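Local structure of probable tRNA pseudouridine synthase D (Methanosarcina mazei, 1Z2Z) at residues 140-146 / 402-408; 226-230 / 244-248; 239-243 / 257-262; 296-300 / 347-353; 393-397 / 409-414. The protein probably converts uridine 13 of transfer RNA into pseudouridine, as a member of the TruD family of RNA-modifying pseudouridine synthases. All coordinates share one frame; numbering follows the deposited sequence.

Interaction 1 of 5, residues 140-146 / 402-408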
# COMPACT_ATOMS: atom_id res chain seq x y z
N ARG A 140 -3.82 21.37 -3.91
CA ARG A 140 -4.28 22.64 -4.50
C ARG A 140 -5.80 22.67 -4.71
O ARG A 140 -6.44 21.63 -4.80
CB ARG A 140 -3.61 22.87 -5.87
CG ARG A 140 -2.12 23.14 -5.84
CD ARG A 140 -1.62 23.42 -7.24
NE ARG A 140 -0.17 23.63 -7.30
CZ ARG A 140 0.46 24.65 -6.72
NH1 ARG A 140 1.78 24.76 -6.82
NH2 ARG A 140 -0.21 25.57 -6.05
N ASN A 141 -6.36 23.88 -4.81
CA ASN A 141 -7.79 24.08 -5.05
C ASN A 141 -8.70 23.76 -3.86
O ASN A 141 -9.74 23.11 -4.00
CB ASN A 141 -8.25 23.26 -6.25
CG ASN A 141 -9.48 23.84 -6.91
OD1 ASN A 141 -10.15 23.18 -7.71
ND2 ASN A 141 -9.78 25.09 -6.60
N ILE A 142 -8.30 24.23 -2.69
CA ILE A 142 -9.08 24.01 -1.50
C ILE A 142 -10.06 25.15 -1.28
O ILE A 142 -9.71 26.33 -1.40
CB ILE A 142 -8.18 23.87 -0.26
CG1 ILE A 142 -9.05 23.77 1.00
CG2 ILE A 142 -7.22 25.03 -0.19
CD1 ILE A 142 -8.27 23.61 2.30
N GLU A 143 -11.30 24.78 -0.97
CA GLU A 143 -12.39 25.73 -0.73
C GLU A 143 -12.17 26.57 0.53
O GLU A 143 -13.14 26.97 1.18
CB GLU A 143 -13.72 24.97 -0.63
CG GLU A 143 -13.84 24.03 0.60
CD GLU A 143 -15.15 23.24 0.66
OE1 GLU A 143 -16.24 23.86 0.64
OE2 GLU A 143 -15.09 21.99 0.73
N ASN A 144 -10.91 26.83 0.89
CA ASN A 144 -10.61 27.64 2.08
C ASN A 144 -9.56 28.69 1.78
O ASN A 144 -8.97 28.70 0.71
CB ASN A 144 -10.12 26.78 3.25
CG ASN A 144 -11.25 26.05 3.96
OD1 ASN A 144 -12.23 26.67 4.40
ND2 ASN A 144 -11.11 24.74 4.09
N SER A 145 -9.32 29.55 2.77
CA SER A 145 -8.34 30.62 2.65
C SER A 145 -7.00 30.20 3.26
O SER A 145 -6.94 29.26 4.04
CB SER A 145 -8.85 31.87 3.37
OG SER A 145 -8.85 31.69 4.78
N PRO A 146 -5.92 30.92 2.92
CA PRO A 146 -4.61 30.58 3.47
C PRO A 146 -4.63 30.55 4.99
O PRO A 146 -3.96 29.72 5.61
CB PRO A 146 -3.70 31.68 2.91
CG PRO A 146 -4.65 32.84 2.76
CD PRO A 146 -5.85 32.17 2.14
N GLU A 402 -1.28 30.03 -6.78
CA GLU A 402 -1.34 30.75 -8.03
C GLU A 402 -2.23 30.03 -9.04
O GLU A 402 -3.18 30.60 -9.56
CB GLU A 402 0.07 30.90 -8.60
CG GLU A 402 1.18 31.11 -7.56
CD GLU A 402 1.45 29.88 -6.68
OE1 GLU A 402 1.68 28.77 -7.22
OE2 GLU A 402 1.46 30.05 -5.44
N LEU A 403 -1.93 28.77 -9.33
CA LEU A 403 -2.71 28.02 -10.31
C LEU A 403 -4.22 28.08 -10.11
O LEU A 403 -4.97 27.90 -11.06
CB LEU A 403 -2.30 26.56 -10.34
CG LEU A 403 -1.03 26.16 -11.09
CD1 LEU A 403 0.22 26.49 -10.30
CD2 LEU A 403 -1.13 24.66 -11.35
N ASN A 404 -4.66 28.31 -8.88
CA ASN A 404 -6.09 28.39 -8.58
C ASN A 404 -6.37 29.62 -7.74
O ASN A 404 -6.38 29.56 -6.51
CB ASN A 404 -6.56 27.15 -7.80
CG ASN A 404 -6.37 25.86 -8.58
OD1 ASN A 404 -7.12 25.56 -9.52
ND2 ASN A 404 -5.35 25.09 -8.20
N PRO A 405 -6.62 30.77 -8.41
CA PRO A 405 -6.91 32.05 -7.76
C PRO A 405 -8.17 32.02 -6.89
O PRO A 405 -9.24 31.64 -7.35
CB PRO A 405 -7.01 33.01 -8.93
CG PRO A 405 -7.57 32.14 -10.02
CD PRO A 405 -6.79 30.87 -9.87
N GLY A 406 -8.01 32.44 -5.63
CA GLY A 406 -9.12 32.45 -4.69
C GLY A 406 -9.09 31.25 -3.76
O GLY A 406 -9.68 31.28 -2.67
N LYS A 407 -8.41 30.18 -4.19
CA LYS A 407 -8.29 28.95 -3.40
C LYS A 407 -6.93 28.92 -2.72
O LYS A 407 -6.05 29.72 -3.02
CB LYS A 407 -8.40 27.70 -4.27
CG LYS A 407 -9.43 27.76 -5.39
CD LYS A 407 -10.86 27.68 -4.91
CE LYS A 407 -11.82 27.96 -6.07
NZ LYS A 407 -11.62 27.05 -7.24
N SER A 408 -6.76 27.97 -1.81
CA SER A 408 -5.50 27.84 -1.10
C SER A 408 -4.79 26.53 -1.47
O SER A 408 -5.34 25.70 -2.19
CB SER A 408 -5.75 27.91 0.41
OG SER A 408 -6.51 29.07 0.73

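Interaction 2 of 5, residues 226-230 / 244-248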
# COMPACT_ATOMS: atom_id res chain seq x y z
N PHE A 226 -16.85 -18.84 -20.97
CA PHE A 226 -15.40 -18.63 -20.93
C PHE A 226 -14.74 -18.78 -22.30
O PHE A 226 -13.64 -18.28 -22.53
CB PHE A 226 -14.76 -19.61 -19.95
CG PHE A 226 -15.44 -19.66 -18.62
CD1 PHE A 226 -15.58 -18.51 -17.85
CD2 PHE A 226 -16.01 -20.84 -18.16
CE1 PHE A 226 -16.25 -18.53 -16.64
CE2 PHE A 226 -16.69 -20.88 -16.95
CZ PHE A 226 -16.82 -19.72 -16.19
N LYS A 227 -15.44 -19.47 -23.20
CA LYS A 227 -14.95 -19.69 -24.56
C LYS A 227 -14.86 -18.34 -25.27
O LYS A 227 -13.88 -18.05 -25.96
CB LYS A 227 -15.91 -20.63 -25.32
CG LYS A 227 -16.12 -21.98 -24.63
CD LYS A 227 -16.99 -22.95 -25.44
CE LYS A 227 -18.45 -22.51 -25.57
NZ LYS A 227 -18.64 -21.37 -26.51
N GLU A 228 -15.90 -17.53 -25.08
CA GLU A 228 -15.96 -16.19 -25.67
C GLU A 228 -14.96 -15.29 -24.95
O GLU A 228 -14.25 -14.51 -25.58
CB GLU A 228 -17.38 -15.62 -25.54
CG GLU A 228 -17.58 -14.26 -26.20
CD GLU A 228 -17.49 -14.32 -27.72
OE1 GLU A 228 -17.42 -13.24 -28.35
OE2 GLU A 228 -17.49 -15.43 -28.28
N GLY A 229 -14.92 -15.42 -23.62
CA GLY A 229 -14.02 -14.63 -22.82
C GLY A 229 -12.58 -14.76 -23.25
O GLY A 229 -11.82 -13.78 -23.23
N LEU A 230 -12.19 -15.96 -23.64
CA LEU A 230 -10.82 -16.20 -24.10
C LEU A 230 -10.67 -15.64 -25.51
O LEU A 230 -9.60 -15.71 -26.11
CB LEU A 230 -10.52 -17.71 -24.12
CG LEU A 230 -9.05 -18.12 -24.06
CD1 LEU A 230 -8.66 -18.30 -22.60
CD2 LEU A 230 -8.83 -19.42 -24.82
N MSE A 244 -9.67 -19.21 -17.38
CA MSE A 244 -10.80 -19.56 -18.20
C MSE A 244 -10.49 -20.81 -19.00
O MSE A 244 -11.36 -21.64 -19.23
CB MSE A 244 -11.17 -18.39 -19.10
CG MSE A 244 -11.50 -17.13 -18.32
SE MSE A 244 -12.14 -15.68 -19.41
CE MSE A 244 -14.04 -15.94 -19.15
N ASN A 245 -9.23 -20.95 -19.42
CA ASN A 245 -8.85 -22.13 -20.18
C ASN A 245 -9.05 -23.40 -19.35
O ASN A 245 -9.58 -24.39 -19.86
CB ASN A 245 -7.38 -22.05 -20.62
CG ASN A 245 -7.18 -21.10 -21.78
OD1 ASN A 245 -7.87 -21.19 -22.80
ND2 ASN A 245 -6.23 -20.18 -21.64
N HIS A 246 -8.63 -23.36 -18.09
CA HIS A 246 -8.76 -24.49 -17.16
C HIS A 246 -10.22 -24.84 -16.96
O HIS A 246 -10.55 -25.94 -16.51
CB HIS A 246 -8.16 -24.14 -15.80
CG HIS A 246 -8.21 -25.26 -14.81
ND1 HIS A 246 -7.31 -26.30 -14.83
CD2 HIS A 246 -9.07 -25.52 -13.80
CE1 HIS A 246 -7.61 -27.16 -13.86
NE2 HIS A 246 -8.68 -26.71 -13.23
N LEU A 247 -11.09 -23.89 -17.28
CA LEU A 247 -12.51 -24.09 -17.12
C LEU A 247 -13.18 -24.55 -18.41
O LEU A 247 -14.38 -24.81 -18.41
CB LEU A 247 -13.16 -22.80 -16.63
CG LEU A 247 -12.76 -22.38 -15.21
CD1 LEU A 247 -13.25 -20.97 -14.94
CD2 LEU A 247 -13.35 -23.36 -14.20
N ILE A 248 -12.42 -24.65 -19.49
CA ILE A 248 -12.99 -25.10 -20.77
C ILE A 248 -12.90 -26.63 -20.86
O ILE A 248 -13.79 -27.28 -21.41
CB ILE A 248 -12.26 -24.49 -22.01
CG1 ILE A 248 -10.89 -25.15 -22.21
CG2 ILE A 248 -12.10 -22.99 -21.84
CD1 ILE A 248 -10.27 -24.90 -23.58

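Interaction 3 of 5, residues 239-243 / 257-262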
# COMPACT_ATOMS: atom_id res chain seq x y z
N HIS A 239 -3.54 -13.77 -16.29
CA HIS A 239 -4.11 -14.55 -15.19
C HIS A 239 -5.58 -14.92 -15.42
O HIS A 239 -5.98 -16.06 -15.18
CB HIS A 239 -3.99 -13.78 -13.86
CG HIS A 239 -2.58 -13.45 -13.47
ND1 HIS A 239 -1.53 -14.32 -13.64
CD2 HIS A 239 -2.06 -12.34 -12.89
CE1 HIS A 239 -0.42 -13.77 -13.18
NE2 HIS A 239 -0.72 -12.57 -12.71
N GLU A 240 -6.38 -13.97 -15.87
CA GLU A 240 -7.79 -14.25 -16.12
C GLU A 240 -7.92 -15.26 -17.26
O GLU A 240 -8.73 -16.18 -17.19
CB GLU A 240 -8.56 -12.98 -16.47
CG GLU A 240 -8.90 -12.09 -15.28
CD GLU A 240 -7.78 -11.14 -14.89
OE1 GLU A 240 -6.63 -11.60 -14.70
OE2 GLU A 240 -8.05 -9.93 -14.76
N ARG A 241 -7.13 -15.07 -18.31
CA ARG A 241 -7.19 -15.98 -19.45
C ARG A 241 -6.80 -17.40 -19.04
O ARG A 241 -7.51 -18.36 -19.33
CB ARG A 241 -6.28 -15.47 -20.60
CG ARG A 241 -6.79 -14.22 -21.35
CD ARG A 241 -5.80 -13.73 -22.43
NE ARG A 241 -5.43 -14.77 -23.40
CZ ARG A 241 -4.18 -15.06 -23.77
NH1 ARG A 241 -3.95 -16.03 -24.65
NH2 ARG A 241 -3.15 -14.40 -23.25
N ALA A 242 -5.68 -17.52 -18.34
CA ALA A 242 -5.19 -18.82 -17.91
C ALA A 242 -6.27 -19.60 -17.17
O ALA A 242 -6.39 -20.82 -17.33
CB ALA A 242 -3.96 -18.65 -17.04
N MSE A 243 -7.05 -18.89 -16.36
CA MSE A 243 -8.11 -19.52 -15.56
C MSE A 243 -9.32 -19.98 -16.36
O MSE A 243 -9.94 -21.00 -16.05
CB MSE A 243 -8.57 -18.56 -14.47
CG MSE A 243 -7.49 -18.19 -13.52
SE MSE A 243 -8.14 -17.15 -12.06
CE MSE A 243 -9.43 -18.39 -11.33
N SER A 257 -9.18 -23.87 -10.40
CA SER A 257 -8.95 -22.82 -11.38
C SER A 257 -7.86 -21.86 -10.89
O SER A 257 -7.38 -21.03 -11.64
CB SER A 257 -10.24 -22.05 -11.67
OG SER A 257 -10.61 -21.26 -10.55
N PHE A 258 -7.45 -22.01 -9.63
CA PHE A 258 -6.43 -21.15 -9.05
C PHE A 258 -5.03 -21.72 -9.19
O PHE A 258 -4.04 -21.03 -8.97
CB PHE A 258 -6.70 -20.93 -7.57
CG PHE A 258 -7.91 -20.10 -7.30
CD1 PHE A 258 -7.90 -18.73 -7.53
CD2 PHE A 258 -9.07 -20.69 -6.81
CE1 PHE A 258 -9.03 -17.96 -7.28
CE2 PHE A 258 -10.19 -19.93 -6.55
CZ PHE A 258 -10.18 -18.56 -6.78
N ARG A 259 -4.97 -23.00 -9.55
CA ARG A 259 -3.69 -23.70 -9.71
C ARG A 259 -3.00 -23.38 -11.03
O ARG A 259 -2.08 -24.07 -11.45
CB ARG A 259 -3.92 -25.22 -9.59
CG ARG A 259 -3.07 -25.89 -8.50
CD ARG A 259 -3.50 -27.34 -8.25
NE ARG A 259 -2.79 -27.96 -7.13
CZ ARG A 259 -2.80 -27.50 -5.88
NH1 ARG A 259 -3.49 -26.41 -5.57
NH2 ARG A 259 -2.13 -28.15 -4.93
N VAL A 260 -3.46 -22.31 -11.68
CA VAL A 260 -2.90 -21.88 -12.95
C VAL A 260 -2.05 -20.61 -12.76
O VAL A 260 -1.21 -20.28 -13.60
CB VAL A 260 -4.02 -21.62 -13.96
CG1 VAL A 260 -4.65 -22.95 -14.39
CG2 VAL A 260 -5.08 -20.75 -13.33
N LEU A 261 -2.30 -19.92 -11.66
CA LEU A 261 -1.58 -18.70 -11.31
C LEU A 261 -0.45 -19.05 -10.35
O LEU A 261 -0.62 -19.89 -9.46
CB LEU A 261 -2.54 -17.72 -10.62
CG LEU A 261 -3.97 -17.60 -11.17
CD1 LEU A 261 -4.83 -16.79 -10.21
CD2 LEU A 261 -3.95 -16.95 -12.55
N PRO A 262 0.72 -18.40 -10.48
CA PRO A 262 1.85 -18.69 -9.59
C PRO A 262 1.50 -18.39 -8.15
O PRO A 262 0.34 -18.12 -7.84
CB PRO A 262 2.95 -17.77 -10.13
CG PRO A 262 2.17 -16.60 -10.65
CD PRO A 262 1.04 -17.28 -11.38

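Interaction 4 of 5, residues 296-300 / 347-353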
# COMPACT_ATOMS: atom_id res chain seq x y z
N VAL A 296 -2.90 -1.13 26.86
CA VAL A 296 -3.87 -1.38 27.93
C VAL A 296 -3.74 -2.84 28.37
O VAL A 296 -2.77 -3.51 28.03
CB VAL A 296 -5.32 -1.15 27.47
CG1 VAL A 296 -5.50 0.29 27.04
CG2 VAL A 296 -5.69 -2.11 26.36
N GLU A 297 -4.71 -3.33 29.12
CA GLU A 297 -4.62 -4.71 29.57
C GLU A 297 -4.87 -5.69 28.43
O GLU A 297 -5.92 -5.65 27.78
CB GLU A 297 -5.60 -4.97 30.71
CG GLU A 297 -5.27 -4.24 32.00
CD GLU A 297 -6.25 -4.55 33.11
OE1 GLU A 297 -6.04 -4.07 34.25
OE2 GLU A 297 -7.23 -5.28 32.84
N GLY A 298 -3.90 -6.57 28.19
CA GLY A 298 -4.02 -7.56 27.14
C GLY A 298 -4.10 -6.95 25.76
O GLY A 298 -4.87 -7.41 24.92
N ASP A 299 -3.29 -5.92 25.52
CA ASP A 299 -3.27 -5.21 24.24
C ASP A 299 -2.48 -5.96 23.15
O ASP A 299 -2.85 -5.90 21.97
CB ASP A 299 -2.68 -3.80 24.44
CG ASP A 299 -3.48 -2.70 23.74
OD1 ASP A 299 -4.19 -3.00 22.75
OD2 ASP A 299 -3.40 -1.53 24.16
N ILE A 300 -1.41 -6.66 23.54
CA ILE A 300 -0.52 -7.41 22.62
C ILE A 300 0.31 -6.48 21.74
O ILE A 300 -0.21 -5.83 20.84
CB ILE A 300 -1.29 -8.38 21.68
CG1 ILE A 300 -1.86 -9.56 22.47
CG2 ILE A 300 -0.34 -8.95 20.62
CD1 ILE A 300 -2.56 -10.58 21.60
N GLU A 347 -3.80 -15.11 17.80
CA GLU A 347 -3.92 -15.00 19.24
C GLU A 347 -4.65 -13.71 19.58
O GLU A 347 -4.03 -12.65 19.68
CB GLU A 347 -2.53 -14.97 19.88
CG GLU A 347 -2.53 -14.86 21.39
CD GLU A 347 -1.19 -14.40 21.93
OE1 GLU A 347 -0.15 -14.92 21.46
OE2 GLU A 347 -1.16 -13.51 22.81
N PHE A 348 -5.97 -13.79 19.74
CA PHE A 348 -6.75 -12.60 20.08
C PHE A 348 -6.17 -11.96 21.33
O PHE A 348 -5.58 -12.65 22.16
CB PHE A 348 -8.22 -12.98 20.33
CG PHE A 348 -8.83 -13.81 19.23
CD1 PHE A 348 -8.35 -13.71 17.92
CD2 PHE A 348 -9.88 -14.68 19.50
CE1 PHE A 348 -8.92 -14.47 16.89
CE2 PHE A 348 -10.46 -15.44 18.48
CZ PHE A 348 -9.98 -15.34 17.18
N ALA A 349 -6.32 -10.65 21.47
CA ALA A 349 -5.81 -9.95 22.64
C ALA A 349 -6.80 -10.10 23.81
O ALA A 349 -7.86 -10.70 23.65
CB ALA A 349 -5.61 -8.48 22.30
N SER A 350 -6.44 -9.58 24.97
CA SER A 350 -7.32 -9.68 26.13
C SER A 350 -7.69 -8.30 26.65
O SER A 350 -7.00 -7.32 26.38
CB SER A 350 -6.66 -10.47 27.26
OG SER A 350 -6.61 -11.86 26.97
N GLY A 351 -8.79 -8.24 27.41
CA GLY A 351 -9.24 -6.97 27.96
C GLY A 351 -10.13 -6.24 26.98
O GLY A 351 -10.82 -6.87 26.17
N ILE A 352 -10.12 -4.91 27.05
CA ILE A 352 -10.93 -4.09 26.15
C ILE A 352 -10.57 -4.35 24.68
O ILE A 352 -11.47 -4.59 23.85
CB ILE A 352 -10.74 -2.58 26.44
CG1 ILE A 352 -11.31 -2.24 27.83
CG2 ILE A 352 -11.43 -1.76 25.36
CD1 ILE A 352 -11.05 -0.81 28.26
N PRO A 353 -9.27 -4.32 24.33
CA PRO A 353 -8.89 -4.56 22.92
C PRO A 353 -9.33 -5.93 22.42
O PRO A 353 -9.70 -6.10 21.26
CB PRO A 353 -7.37 -4.39 22.93
CG PRO A 353 -6.99 -4.70 24.35
CD PRO A 353 -8.07 -4.04 25.15

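Interaction 5 of 5, residues 393-397 / 409-414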
# COMPACT_ATOMS: atom_id res chain seq x y z
N LYS A 393 5.69 12.18 11.21
CA LYS A 393 5.78 13.49 11.85
C LYS A 393 5.87 14.56 10.76
O LYS A 393 6.92 15.16 10.54
CB LYS A 393 7.02 13.56 12.75
CG LYS A 393 7.17 14.87 13.49
CD LYS A 393 8.20 14.76 14.59
CE LYS A 393 8.17 16.02 15.42
NZ LYS A 393 6.75 16.33 15.73
N PRO A 394 4.75 14.80 10.07
CA PRO A 394 4.66 15.78 8.98
C PRO A 394 4.90 17.24 9.36
O PRO A 394 4.85 17.60 10.53
CB PRO A 394 3.26 15.55 8.42
CG PRO A 394 2.49 15.10 9.61
CD PRO A 394 3.44 14.16 10.30
N LYS A 395 5.17 18.05 8.34
CA LYS A 395 5.43 19.48 8.49
C LYS A 395 4.62 20.20 7.40
O LYS A 395 4.99 20.18 6.23
CB LYS A 395 6.93 19.76 8.32
CG LYS A 395 7.81 19.08 9.36
CD LYS A 395 9.30 19.13 9.00
CE LYS A 395 9.65 18.14 7.88
NZ LYS A 395 11.11 18.11 7.53
N PHE A 396 3.52 20.84 7.79
CA PHE A 396 2.66 21.54 6.84
C PHE A 396 3.12 22.95 6.51
O PHE A 396 3.97 23.53 7.19
CB PHE A 396 1.22 21.56 7.37
CG PHE A 396 1.07 22.31 8.66
CD1 PHE A 396 0.85 23.68 8.66
CD2 PHE A 396 1.19 21.65 9.88
CE1 PHE A 396 0.77 24.39 9.85
CE2 PHE A 396 1.10 22.35 11.08
CZ PHE A 396 0.89 23.72 11.06
N GLU A 397 2.53 23.50 5.45
CA GLU A 397 2.84 24.83 4.95
C GLU A 397 1.64 25.24 4.09
O GLU A 397 1.41 24.67 3.02
CB GLU A 397 4.11 24.76 4.09
CG GLU A 397 4.50 26.04 3.36
CD GLU A 397 5.21 27.04 4.26
OE1 GLU A 397 6.15 26.64 4.97
OE2 GLU A 397 4.82 28.23 4.24
N LYS A 409 -3.56 26.36 -1.00
CA LYS A 409 -2.79 25.15 -1.27
C LYS A 409 -2.10 24.71 0.01
O LYS A 409 -1.89 25.52 0.91
CB LYS A 409 -1.74 25.42 -2.35
CG LYS A 409 -0.70 26.43 -1.91
CD LYS A 409 0.43 26.54 -2.90
CE LYS A 409 1.48 27.46 -2.34
NZ LYS A 409 2.56 27.74 -3.31
N ALA A 410 -1.72 23.44 0.08
CA ALA A 410 -1.05 22.92 1.27
C ALA A 410 0.19 22.14 0.87
O ALA A 410 0.13 21.31 -0.03
CB ALA A 410 -2.00 22.03 2.06
N VAL A 411 1.31 22.40 1.53
CA VAL A 411 2.55 21.71 1.21
C VAL A 411 2.92 20.70 2.31
O VAL A 411 3.63 21.05 3.25
CB VAL A 411 3.74 22.69 1.06
CG1 VAL A 411 5.01 21.94 0.71
CG2 VAL A 411 3.43 23.72 -0.01
N LEU A 412 2.46 19.47 2.18
CA LEU A 412 2.75 18.42 3.16
C LEU A 412 4.07 17.72 2.89
O LEU A 412 4.20 17.00 1.91
CB LEU A 412 1.64 17.38 3.15
CG LEU A 412 0.37 17.74 3.92
CD1 LEU A 412 -0.76 16.77 3.56
CD2 LEU A 412 0.68 17.69 5.42
N GLU A 413 5.06 17.90 3.77
CA GLU A 413 6.35 17.23 3.56
C GLU A 413 6.75 16.36 4.74
O GLU A 413 6.95 16.86 5.84
CB GLU A 413 7.44 18.26 3.30
CG GLU A 413 7.45 19.37 4.31
CD GLU A 413 8.34 20.50 3.87
OE1 GLU A 413 8.28 21.58 4.51
OE2 GLU A 413 9.09 20.31 2.89
N PHE A 414 6.87 15.07 4.51
CA PHE A 414 7.24 14.15 5.57
C PHE A 414 8.10 13.02 5.02
O PHE A 414 8.68 13.16 3.93
CB PHE A 414 5.96 13.59 6.18
CG PHE A 414 5.01 13.01 5.17
CD1 PHE A 414 5.12 11.69 4.76
CD2 PHE A 414 4.01 13.78 4.62
CE1 PHE A 414 4.24 11.15 3.81
CE2 PHE A 414 3.13 13.25 3.67
CZ PHE A 414 3.24 11.94 3.28

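Interaction 1 of 5, residues 140-146 / 402-408
Asn404 ND2 is gripped by two acceptors, giving hydrogen bonds to Asp401 OD2 and Gln28 OE1, and it lies 3.7 Å from Arg140 CB. Ile142 and Ser408 form an antiparallel pair between strands 130-142 and 408-417 of the mixed sheet. Ser408 N reaches Ile142 O at 3.4 Å in a weak bond; the bond from Ile142 N to Ser408 O, 3.3 Å, is weak too and doubtful, since that oxygen is poorly placed. Two residues, Asn141 and Ile142, stand against the single Ser408: a G1 beta bulge, and asparagine suits its first position because it tolerates the positive phi of 73°. The amide of Asn141 stacks on that of Asn404, planes 11° apart, while the chain of Lys407 runs alongside Asn141, pointing the same way. Residues 404-407 make a type II beta turn closed by Lys407 N on Asn404 O at 3.1 Å. Gly406 takes the turn's third position at backbone angles where a side chain would press on the preceding carbonyl. The chain of Arg140, extended from CG to NE (chi3 -178°), carries its guanidinium to Glu402 and Leu403. Its firm partner is Asp32, held through NE; the pair with Glu402, Arg140 NH2 to OE1 at 3.9 Å, is long, and the two flat groups stand almost perpendicular. Over one guanidinium face, above its centre, sits the methyl CD1 of Leu403, 4.0 Å from Arg140 CZ.

Interaction 2 of 5, residues 226-230 / 244-248
The ring of Phe226 meets two side chains of the opposite helix in two different ways. Leu247 comes over a face: its CD1 lies 4.0 Å from the centre of the Phe226 ring and close to the ring normal, a CH-pi contact. Met244, modelled as selenomethionine, comes to the edge instead, its CE lying in the ring plane beside Phe226 CD1. The side chains of Phe226 and Met244 cross at about a right angle. Met244 can do this because its chain runs straight to SE and then bends (chi3 97°), which swings the terminal methyl round to Phe226. The flexible, unbranched residue is well fitted to such a turn. Gly229 gives the selenium its place: SE of Met244 rests 4.0 Å from Gly229 CA, and a side chain at this position would run into the Met244 methyl. One turn after Phe226, Leu230 adds a looser apolar contact, its CD1 4.3 Å from Met244 CB. The two helical segments run roughly antiparallel, 141° between their directions and 9.2 Å between axes at closest approach, as two helices joined by a short connection into a helical hairpin. Around this hairpin, helix 194-202 brings Ile202 against Met244 and Leu247, helix 213-223 brings Val220 against Met244, and Tyr254, from the loop that follows helix 238-249, touches Phe226 and Leu247.

Interaction 3 of 5, residues 239-243 / 257-262
Met243, a selenomethionine in this model, fills the tight part of a helix-on-loop packing, in which helix 238-249 is covered by the chain that turns back along it before entering helix 263-287. Four residues of the loop meet its side chain. Val260 CG2 lies 3.5 Å from Met243 CG, Leu261 CD1 lies 3.8 Å from Met243 SE, and the terminal CE passes over a face of the Phe258 ring, 4.1 Å from its CE1. Val260 and Leu261 both cross the methionine at about a right angle, so branched ends lie against a slender chain. A bend at the last torsion (chi3 59°) carries CE in toward Ser257 and Phe258, and a long, pliable residue is what such a path needs. Tyr201 of helix 194-202 also touches Met243. His239, one turn earlier on the helix, extends the close fit, its CB 3.4 Å from Leu261 CD2. Toward solvent the fit is looser. Ala242 reaches Val260 only CB to CB, at 4.3 Å, and the compact alanine lets the loop pass near the helix. Exposed Pro262 merely skirts the imidazole, its CD 4.2 Å from His239 CE1. Back at the buried end, Ser257 OG stands 3.2 Å from Met243 CE, and its hydroxyl is hydrogen-bonded to the backbone O of Tyr254.

Interaction 4 of 5, residues 296-300 / 347-353
Ile300, Pro353 and Gly298 bury more surface than any other residues where a type II beta turn, 296-299, lies against the start of helix 352-363. Ile300 sends CD1 across the backbone of the other segment, 3.8 Å from Ala349 CB, and crosses Glu347 obliquely. An alanine in place of Ile300 would probably open a gap beside Ala349 and uncover the carbonyl of Glu347. Pro353, in the first helical turn where no N-H is needed for the helix, offers its ring to the turn: Val296 CG2 points at the Pro353 CD corner, 3.3 Å away, and CG of the proline lies 3.5 Å from Gly298 O. That carbonyl is also the acceptor for Ser350 N, 2.7 Å away, which approaches in the carbonyl plane on a lone pair, though bent to 139° at the hydrogen. The positive phi of Gly298 suits glycine, and a CB here would probably run into Ser350 O. Gly351, the N-cap, has angles at which a CB would press on the preceding carbonyl; its CA instead makes a CA-H...O contact with Glu297 O. Asp299 OD1 lies 3.5 Å from Pro353 CB, and its OD2 forms a salt bridge with Arg285 NH1.

Interaction 5 of 5, residues 393-397 / 409-414
Glu413 turns its CG into the position between its own backbone N and carbonyl carbon (chi1 50°), which lays that carbon 3.2 Å from Lys395 O. Glu397 instead sets CG opposite its backbone N (chi1 174°), and its side chain runs next to Val411, the two pointing the same way with Glu397 CB 3.7 Å from Val411 CB. From there the backbones take over. Val411 N bonds to Glu397 O at 2.7 Å, the shortest of three such links. Lys395 N reaches Glu413 O at 3.3 Å from above the carbonyl plane, 41° out of it, and the return bond from Glu413 N to Lys395 O is weak. This irregular antiparallel pairing carries the chain along strand 408-417 of the catalytic-domain sheet up to strand 398-400, which pairs with the same strand. On the side away from Glu413 the residues are apolar: Pro394 CB touches Phe414 CB at 4.0 Å, and Phe396 CB approaches Leu412 CD2 at 4.4 Å. Leucine and proline suit this side, where both meet Tyr429 of helix 423-430, while Phe396 lies on helix 146-163. The carboxylate of Glu413 forms a salt bridge with Arg136 of strand 130-142, and an alanine at Glu413 would probably leave that arginine without its mate and Lys395 O less covered. The side chain of Phe414 is about 10 Å from that of Asp86, the predicted nucleophile.

Overall arrangement
Interactions 1 and 5 belong to the same sheet: both use strand 408-417, and they touch where Lys409 packs on Arg140. Here backbone bonding dominates, with charged groups round it; interaction 5 lies nearer the centre of the chain and the predicted nucleophile, interaction 1 farther out. Interactions 2 and 3 share helix 238-249, their centres 11 Å apart, and rely on apolar packing round a selenomethionine each; interaction 2 is mostly buried, whereas interaction 3 has a solvent side. Interaction 4 stands apart, its nearest atoms about 21 Å from interaction 5, and combines a single backbone bond with proline and glycine packing. Interactions 3 and 5 lie on opposite sides of the chain's centre.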